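Local coordinates for protein Obg-like ATPase 1 (Schizosaccharomyces pombe, PDB 1NI3) that hydrolyses ATP, and GTP less efficiently, with magnesium as cofactor, and negatively regulates the G2/M transition of the cell cycle, at residues P66-R69 with F70-L73; Y77-K80 with S81-P84; A156-V159 with E160-E164. All coordinates share one frame; numbering follows the deposited sequence.

Interaction 1. Residues P66-R69 with F70-L73; sequences PDER and FDWL
D67 caps the first turn of helix 68-77, its carboxylate reaching forward to the amides of R69 and F70. This is an N-cap, the side chain of the residue just ahead of the helix accepting from backbone N-H groups that have no carbonyl of an earlier turn to use. Followed outward, the D67 side chain first meets F70 through its CB, which lies 4.2 Å from F70 CB. D67 CG, anti to its own backbone N (chi1 174°), lies 3.7 Å from F70 N, and beyond it the two carboxylate oxygens divide the work. OD2 takes a weak bond from F70 N at 3.2 Å, the N-H...O angle 145°, while OD1 takes a similarly weak one from R69 N at 3.3 Å. OD1 also faces the guanidinium of R69, with NE 3.8 Å away, but it lies well out of the guanidinium plane, so this long salt bridge rests on charge alone. R69 has its firmer polar partner in S381, to which NH1 is hydrogen-bonded. The D67 carbonyl meanwhile accepts from D71 N (3.0 Å), joining the cap to the main-chain pattern that W72 and L73 continue. On another side of the turn a water donates to both E68 OE2, weakly, and D71 OD2 (3.3 Å), bridging two carboxylates whose planes are 36° apart. Beyond the turn, F311 of strand 307-312 packs on D67, R69, F70 and L73, tying the helix start to the neighbouring part of the fold. The cap thus consists of two weak N-H bonds, one to each oxygen, with the long R69 pairing a separate charge contact, and the negative carboxylate probably also interacts favourably with the positive end of the helix dipole.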
loop_
_atom_site.group_PDB
_atom_site.type_symbol
_atom_site.label_atom_id
_atom_site.label_comp_id
_atom_site.label_asym_id
_atom_site.label_seq_id
_atom_site.Cartn_x
_atom_site.Cartn_y
_atom_site.Cartn_z
ATOM N N PRO A 66 9.049 -7.749 -4.201
ATOM C CA PRO A 66 10.262 -8.533 -3.948
ATOM C C PRO A 66 10.086 -9.476 -2.752
ATOM O O PRO A 66 9.504 -9.113 -1.720
ATOM C CB PRO A 66 11.330 -7.465 -3.726
ATOM C CG PRO A 66 10.560 -6.306 -3.186
ATOM C CD PRO A 66 9.284 -6.310 -3.994
ATOM N N ASP A 67 10.581 -10.698 -2.902
ATOM C CA ASP A 67 10.455 -11.683 -1.837
ATOM C C ASP A 67 11.406 -12.853 -1.968
ATOM O O ASP A 67 11.172 -13.775 -2.744
ATOM C CB ASP A 67 9.017 -12.191 -1.759
ATOM C CG ASP A 67 8.861 -13.320 -0.772
ATOM O OD1 ASP A 67 9.420 -13.218 0.348
ATOM O OD2 ASP A 67 8.170 -14.302 -1.112
ATOM N N GLU A 68 12.471 -12.805 -1.176
ATOM C CA GLU A 68 13.488 -13.836 -1.186
ATOM C C GLU A 68 12.900 -15.240 -1.187
ATOM O O GLU A 68 13.453 -16.147 -1.813
ATOM C CB GLU A 68 14.415 -13.633 -0.001
ATOM C CG GLU A 68 15.593 -12.751 -0.351
ATOM C CD GLU A 68 16.145 -11.985 0.833
ATOM O OE1 GLU A 68 16.431 -12.612 1.878
ATOM O OE2 GLU A 68 16.298 -10.750 0.714
ATOM N N ARG A 69 11.777 -15.423 -0.504
ATOM C CA ARG A 69 11.155 -16.732 -0.494
ATOM C C ARG A 69 10.843 -17.100 -1.944
ATOM O O ARG A 69 11.215 -18.177 -2.414
ATOM C CB ARG A 69 9.879 -16.709 0.336
ATOM C CG ARG A 69 10.107 -16.370 1.793
ATOM C CD ARG A 69 8.786 -16.383 2.526
ATOM N NE ARG A 69 8.680 -15.297 3.493
ATOM C CZ ARG A 69 7.566 -15.020 4.162
ATOM N NH1 ARG A 69 6.479 -15.753 3.959
ATOM N NH2 ARG A 69 7.537 -14.016 5.027
ATOM N N PHE A 70 10.161 -16.207 -2.654
ATOM C CA PHE A 70 9.832 -16.452 -4.051
ATOM C C PHE A 70 11.134 -16.770 -4.798
ATOM O O PHE A 70 11.188 -17.702 -5.611
ATOM C CB PHE A 70 9.177 -15.211 -4.655
ATOM C CG PHE A 70 8.832 -15.358 -6.114
ATOM C CD1 PHE A 70 7.838 -16.236 -6.522
ATOM C CD2 PHE A 70 9.540 -14.665 -7.086
ATOM C CE1 PHE A 70 7.561 -16.421 -7.871
ATOM C CE2 PHE A 70 9.265 -14.848 -8.438
ATOM C CZ PHE A 70 8.276 -15.730 -8.832
ATOM N N ASP A 71 12.174 -15.987 -4.511
ATOM C CA ASP A 71 13.482 -16.170 -5.122
ATOM C C ASP A 71 13.967 -17.604 -5.006
ATOM O O ASP A 71 14.255 -18.252 -6.011
ATOM C CB ASP A 71 14.503 -15.261 -4.447
ATOM C CG ASP A 71 14.267 -13.796 -4.728
ATOM O OD1 ASP A 71 13.290 -13.473 -5.416
ATOM O OD2 ASP A 71 15.062 -12.963 -4.240
ATOM N N TRP A 72 14.076 -18.066 -3.759
ATOM C CA TRP A 72 14.535 -19.417 -3.423
ATOM C C TRP A 72 13.690 -20.482 -4.105
ATOM O O TRP A 72 14.200 -21.363 -4.798
ATOM C CB TRP A 72 14.474 -19.645 -1.901
ATOM C CG TRP A 72 14.969 -21.024 -1.481
ATOM C CD1 TRP A 72 16.268 -21.406 -1.261
ATOM C CD2 TRP A 72 14.181 -22.213 -1.335
ATOM N NE1 TRP A 72 16.324 -22.742 -0.988
ATOM C CE2 TRP A 72 15.052 -23.263 -1.016
ATOM C CE3 TRP A 72 12.803 -22.481 -1.413
ATOM C CZ2 TRP A 72 14.625 -24.570 -0.823
ATOM C CZ3 TRP A 72 12.368 -23.783 -1.216
ATOM C CH2 TRP A 72 13.281 -24.813 -0.908
ATOM N N LEU A 73 12.385 -20.395 -3.881
ATOM C CA LEU A 73 11.461 -21.335 -4.468
ATOM C C LEU A 73 11.691 -21.416 -5.962
ATOM O O LEU A 73 11.687 -22.496 -6.534
ATOM C CB LEU A 73 10.014 -20.939 -4.153
ATOM C CG LEU A 73 9.525 -21.176 -2.717
ATOM C CD1 LEU A 73 8.148 -20.563 -2.548
ATOM C CD2 LEU A 73 9.482 -22.671 -2.425
HETATM O O HOH W 1 15.319 -10.213 -2.510
#

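Interaction 2. Residues Y77-K80 with S81-P84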
loop_
_atom_site.group_PDB
_atom_site.type_symbol
_atom_site.label_atom_id
_atom_site.label_comp_id
_atom_site.label_asym_id
_atom_site.label_seq_id
_atom_site.Cartn_x
_atom_site.Cartn_y
_atom_site.Cartn_z
ATOM N N TYR A 77 12.785 -25.029 -7.645
ATOM C CA TYR A 77 11.975 -25.782 -8.599
ATOM C C TYR A 77 12.396 -25.482 -10.015
ATOM O O TYR A 77 12.161 -26.285 -10.917
ATOM C CB TYR A 77 10.486 -25.437 -8.482
ATOM C CG TYR A 77 9.797 -25.998 -7.267
ATOM C CD1 TYR A 77 10.101 -25.531 -5.990
ATOM C CD2 TYR A 77 8.845 -27.006 -7.389
ATOM C CE1 TYR A 77 9.476 -26.060 -4.865
ATOM C CE2 TYR A 77 8.213 -27.536 -6.269
ATOM C CZ TYR A 77 8.537 -27.062 -5.011
ATOM O OH TYR A 77 7.940 -27.603 -3.898
ATOM N N LYS A 78 13.010 -24.319 -10.209
ATOM C CA LYS A 78 13.444 -23.901 -11.536
ATOM C C LYS A 78 12.344 -24.184 -12.548
ATOM O O LYS A 78 12.479 -25.058 -13.397
ATOM C CB LYS A 78 14.720 -24.639 -11.918
ATOM C CG LYS A 78 15.857 -24.360 -10.976
ATOM C CD LYS A 78 17.166 -24.855 -11.536
ATOM C CE LYS A 78 18.264 -24.716 -10.509
ATOM N NZ LYS A 78 18.335 -23.329 -9.969
ATOM N N PRO A 79 11.230 -23.448 -12.453
ATOM C CA PRO A 79 10.081 -23.605 -13.347
ATOM C C PRO A 79 10.230 -22.839 -14.655
ATOM O O PRO A 79 10.975 -21.859 -14.740
ATOM C CB PRO A 79 8.940 -23.057 -12.513
ATOM C CG PRO A 79 9.602 -21.878 -11.870
ATOM C CD PRO A 79 10.929 -22.462 -11.398
ATOM N N LYS A 80 9.499 -23.291 -15.668
ATOM C CA LYS A 80 9.510 -22.656 -16.978
ATOM C C LYS A 80 8.988 -21.239 -16.815
ATOM O O LYS A 80 9.418 -20.319 -17.501
ATOM C CB LYS A 80 8.579 -23.403 -17.936
ATOM C CG LYS A 80 8.946 -24.851 -18.168
ATOM C CD LYS A 80 7.979 -25.554 -19.113
ATOM C CE LYS A 80 8.424 -26.989 -19.349
ATOM N NZ LYS A 80 7.555 -27.718 -20.312
ATOM N N SER A 81 8.060 -21.087 -15.879
ATOM C CA SER A 81 7.419 -19.818 -15.607
ATOM C C SER A 81 7.508 -19.384 -14.156
ATOM O O SER A 81 7.318 -20.195 -13.247
ATOM C CB SER A 81 5.951 -19.914 -16.022
ATOM O OG SER A 81 5.167 -18.919 -15.384
ATOM N N ARG A 82 7.783 -18.102 -13.940
ATOM C CA ARG A 82 7.875 -17.566 -12.588
ATOM C C ARG A 82 7.019 -16.318 -12.539
ATOM O O ARG A 82 7.285 -15.351 -13.251
ATOM C CB ARG A 82 9.311 -17.177 -12.254
ATOM C CG ARG A 82 10.335 -18.206 -12.662
ATOM C CD ARG A 82 11.728 -17.728 -12.305
ATOM N NE ARG A 82 12.718 -18.780 -12.504
ATOM C CZ ARG A 82 13.959 -18.736 -12.025
ATOM N NH1 ARG A 82 14.372 -17.691 -11.315
ATOM N NH2 ARG A 82 14.793 -19.738 -12.253
ATOM N N VAL A 83 5.983 -16.338 -11.714
ATOM C CA VAL A 83 5.116 -15.184 -11.585
ATOM C C VAL A 83 5.140 -14.666 -10.155
ATOM O O VAL A 83 4.628 -15.307 -9.232
ATOM C CB VAL A 83 3.666 -15.520 -11.966
ATOM C CG1 VAL A 83 2.826 -14.251 -11.933
ATOM C CG2 VAL A 83 3.631 -16.161 -13.341
ATOM N N PRO A 84 5.751 -13.495 -9.954
ATOM C CA PRO A 84 5.858 -12.861 -8.644
ATOM C C PRO A 84 4.543 -12.235 -8.241
ATOM O O PRO A 84 3.592 -12.221 -9.010
ATOM C CB PRO A 84 6.933 -11.808 -8.867
ATOM C CG PRO A 84 6.660 -11.377 -10.266
ATOM C CD PRO A 84 6.474 -12.704 -10.966
HETATM O O HOH W 2 13.670 -21.734 -13.849
#
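A water joins P79 to R82, donating to P79 O at 2.8 Å and accepting from R82 NH2 at 2.8 Å. It bridges the short turn by which helix 68-77 passes into strand 81-90, a helix-to-strand connection in the G domain of this OBG-family protein. The water lies in the plane of the guanidinium, at its edge, and links it to the P79 carbonyl. K78 opens the connection: it is the first residue to leave helical geometry, and its positive phi (44°) redirects the chain away from the helix axis. P79 and K80 then bring it round to S81, where the strand begins.

The R82 side chain runs back over this turn. Its CG lies anti to the carbonyl carbon (chi1 -45°), and from CG to NE the chain is extended, which carries the guanidinium back to the end of the helix. There NH1 forms a salt bridge with E75 OE2, while K78 NZ pairs with E75 OE1. The cationic groups of K78 and R82, with NZ and NH2 5.5 Å apart, are thus gathered round one carboxylate. S81 turns to the neighbouring strand 317-324 instead, its OG hydrogen-bonded to E317 and its backbone to D316 and V318. P79, buried, rests against V318 of that same strand. Between the turn and the strand the side chains of P79 and R82 cross at about a right angle, with P79 CG 3.8 Å from R82 CG.

Interaction 3. Residues A156-V159 with E160-E164; sequences AEFV and EKHLE
F158 and H162 lie one turn apart on helix 140-168, the long helix that pairs with helix 179-199 in the helical arm characteristic of YchF/OLA1 proteins. The F158 ring leans along the helix, bringing CE2 to 4.3 Å from H162 CB, a loose apolar contact. Their i to i+4 spacing puts both side chains on the same flank of the helix, and each leaves the backbone with CG anti to N (chi1 -179° in F158 and -175° in H162). Beneath them the main chain sets the spacing: H162 N donates to F158 O at 2.8 Å, and the same pattern links E160 N to A156 O (2.9 Å) and K161 N to E157 O (2.9 Å).

Farther out, L219 touches both F158 and H162, and L221 adds to the packing on F158, so this flank is met by a loop. A different flank faces the partner helix. There buried V159 and L163 stand one turn apart, Y193 packing on V159 and on E160, and I189 and E190 on L163. The carboxylate of E160 makes a long, weak ion pair with R167, whereas E157 and K161 belong to the exposed side. Within the apolar flank, V159 CG1, anti to its own backbone N, reaches to 4.5 Å from L163 CB.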
loop_
_atom_site.group_PDB
_atom_site.type_symbol
_atom_site.label_atom_id
_atom_site.label_comp_id
_atom_site.label_asym_id
_atom_site.label_seq_id
_atom_site.Cartn_x
_atom_site.Cartn_y
_atom_site.Cartn_z
ATOM N N ALA A 156 -14.159 15.727 6.942
ATOM C CA ALA A 156 -14.953 16.495 7.888
ATOM C C ALA A 156 -16.264 16.875 7.241
ATOM O O ALA A 156 -17.340 16.651 7.797
ATOM C CB ALA A 156 -14.204 17.738 8.292
ATOM N N GLU A 157 -16.168 17.455 6.051
ATOM C CA GLU A 157 -17.360 17.839 5.318
ATOM C C GLU A 157 -18.196 16.597 5.041
ATOM O O GLU A 157 -19.376 16.578 5.360
ATOM C CB GLU A 157 -16.974 18.542 4.021
ATOM C CG GLU A 157 -16.578 20.003 4.252
ATOM C CD GLU A 157 -15.858 20.626 3.067
ATOM O OE1 GLU A 157 -16.179 20.275 1.907
ATOM O OE2 GLU A 157 -15.003 21.505 3.300
ATOM N N PHE A 158 -17.589 15.554 4.481
ATOM C CA PHE A 158 -18.327 14.341 4.192
ATOM C C PHE A 158 -19.115 13.867 5.388
ATOM O O PHE A 158 -20.289 13.556 5.282
ATOM C CB PHE A 158 -17.393 13.223 3.761
ATOM C CG PHE A 158 -18.112 11.954 3.426
ATOM C CD1 PHE A 158 -18.590 11.732 2.139
ATOM C CD2 PHE A 158 -18.323 10.979 4.395
ATOM C CE1 PHE A 158 -19.270 10.545 1.811
ATOM C CE2 PHE A 158 -19.002 9.789 4.084
ATOM C CZ PHE A 158 -19.476 9.572 2.783
ATOM N N VAL A 159 -18.451 13.794 6.530
ATOM C CA VAL A 159 -19.111 13.350 7.747
ATOM C C VAL A 159 -20.274 14.285 8.049
ATOM O O VAL A 159 -21.418 13.847 8.196
ATOM C CB VAL A 159 -18.136 13.344 8.938
ATOM C CG1 VAL A 159 -18.874 13.009 10.218
ATOM C CG2 VAL A 159 -17.034 12.329 8.675
ATOM N N GLU A 160 -19.968 15.577 8.138
ATOM C CA GLU A 160 -20.970 16.613 8.411
ATOM C C GLU A 160 -22.251 16.329 7.620
ATOM O O GLU A 160 -23.338 16.223 8.195
ATOM C CB GLU A 160 -20.398 17.983 8.021
ATOM C CG GLU A 160 -21.290 19.199 8.331
ATOM C CD GLU A 160 -21.443 19.472 9.817
ATOM O OE1 GLU A 160 -21.749 20.634 10.169
ATOM O OE2 GLU A 160 -21.289 18.527 10.630
ATOM N N LYS A 161 -22.108 16.197 6.305
ATOM C CA LYS A 161 -23.242 15.933 5.438
ATOM C C LYS A 161 -23.890 14.608 5.774
ATOM O O LYS A 161 -25.089 14.532 6.028
ATOM C CB LYS A 161 -22.801 15.966 3.967
ATOM C CG LYS A 161 -23.945 15.881 2.962
ATOM C CD LYS A 161 -24.460 14.451 2.816
ATOM C CE LYS A 161 -25.743 14.347 1.993
ATOM N NZ LYS A 161 -26.122 12.913 1.749
ATOM N N HIS A 162 -23.093 13.551 5.774
ATOM C CA HIS A 162 -23.622 12.222 6.083
ATOM C C HIS A 162 -24.312 12.232 7.446
ATOM O O HIS A 162 -25.386 11.650 7.618
ATOM C CB HIS A 162 -22.490 11.189 6.079
ATOM C CG HIS A 162 -22.956 9.789 6.273
ATOM N ND1 HIS A 162 -23.383 9.312 7.490
ATOM C CD2 HIS A 162 -23.121 8.773 5.388
ATOM C CE1 HIS A 162 -23.797 8.066 7.352
ATOM N NE2 HIS A 162 -23.648 7.718 6.083
ATOM N N LEU A 163 -23.684 12.904 8.409
ATOM C CA LEU A 163 -24.229 13.019 9.759
ATOM C C LEU A 163 -25.547 13.783 9.685
ATOM O O LEU A 163 -26.497 13.481 10.406
ATOM C CB LEU A 163 -23.239 13.754 10.664
ATOM C CG LEU A 163 -23.685 13.997 12.101
ATOM C CD1 LEU A 163 -24.253 12.725 12.701
ATOM C CD2 LEU A 163 -22.508 14.498 12.911
ATOM N N GLU A 164 -25.589 14.780 8.808
ATOM C CA GLU A 164 -26.798 15.567 8.613
ATOM C C GLU A 164 -27.908 14.631 8.138
ATOM O O GLU A 164 -29.062 14.768 8.538
ATOM C CB GLU A 164 -26.548 16.654 7.564
ATOM C CG GLU A 164 -27.702 16.872 6.587
ATOM C CD GLU A 164 -27.230 17.266 5.194
ATOM O OE1 GLU A 164 -26.668 18.373 5.034
ATOM O OE2 GLU A 164 -27.417 16.463 4.253
#

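Overall arrangement
Interactions 1 and 2 follow each other along the chain, at the start of helix 68-77 and at the turn beyond its end, with centres 11 Å apart. They touch directly: the F70 ring packs on the strand, its CE1 3.4 Å from V83 O. Both are surface contacts with a bridging water and charged groups; interaction 1 adds weak N-cap bonds, interaction 2 salt bridges to E75. Interaction 3 lies about 50 Å from interaction 2 between centres, on the opposite side of the chain's centre, and is partly buried. It shares regular helix bonds with interaction 1, but has apolar packing against helix 179-199 in place of the side-chain cap and water bridges.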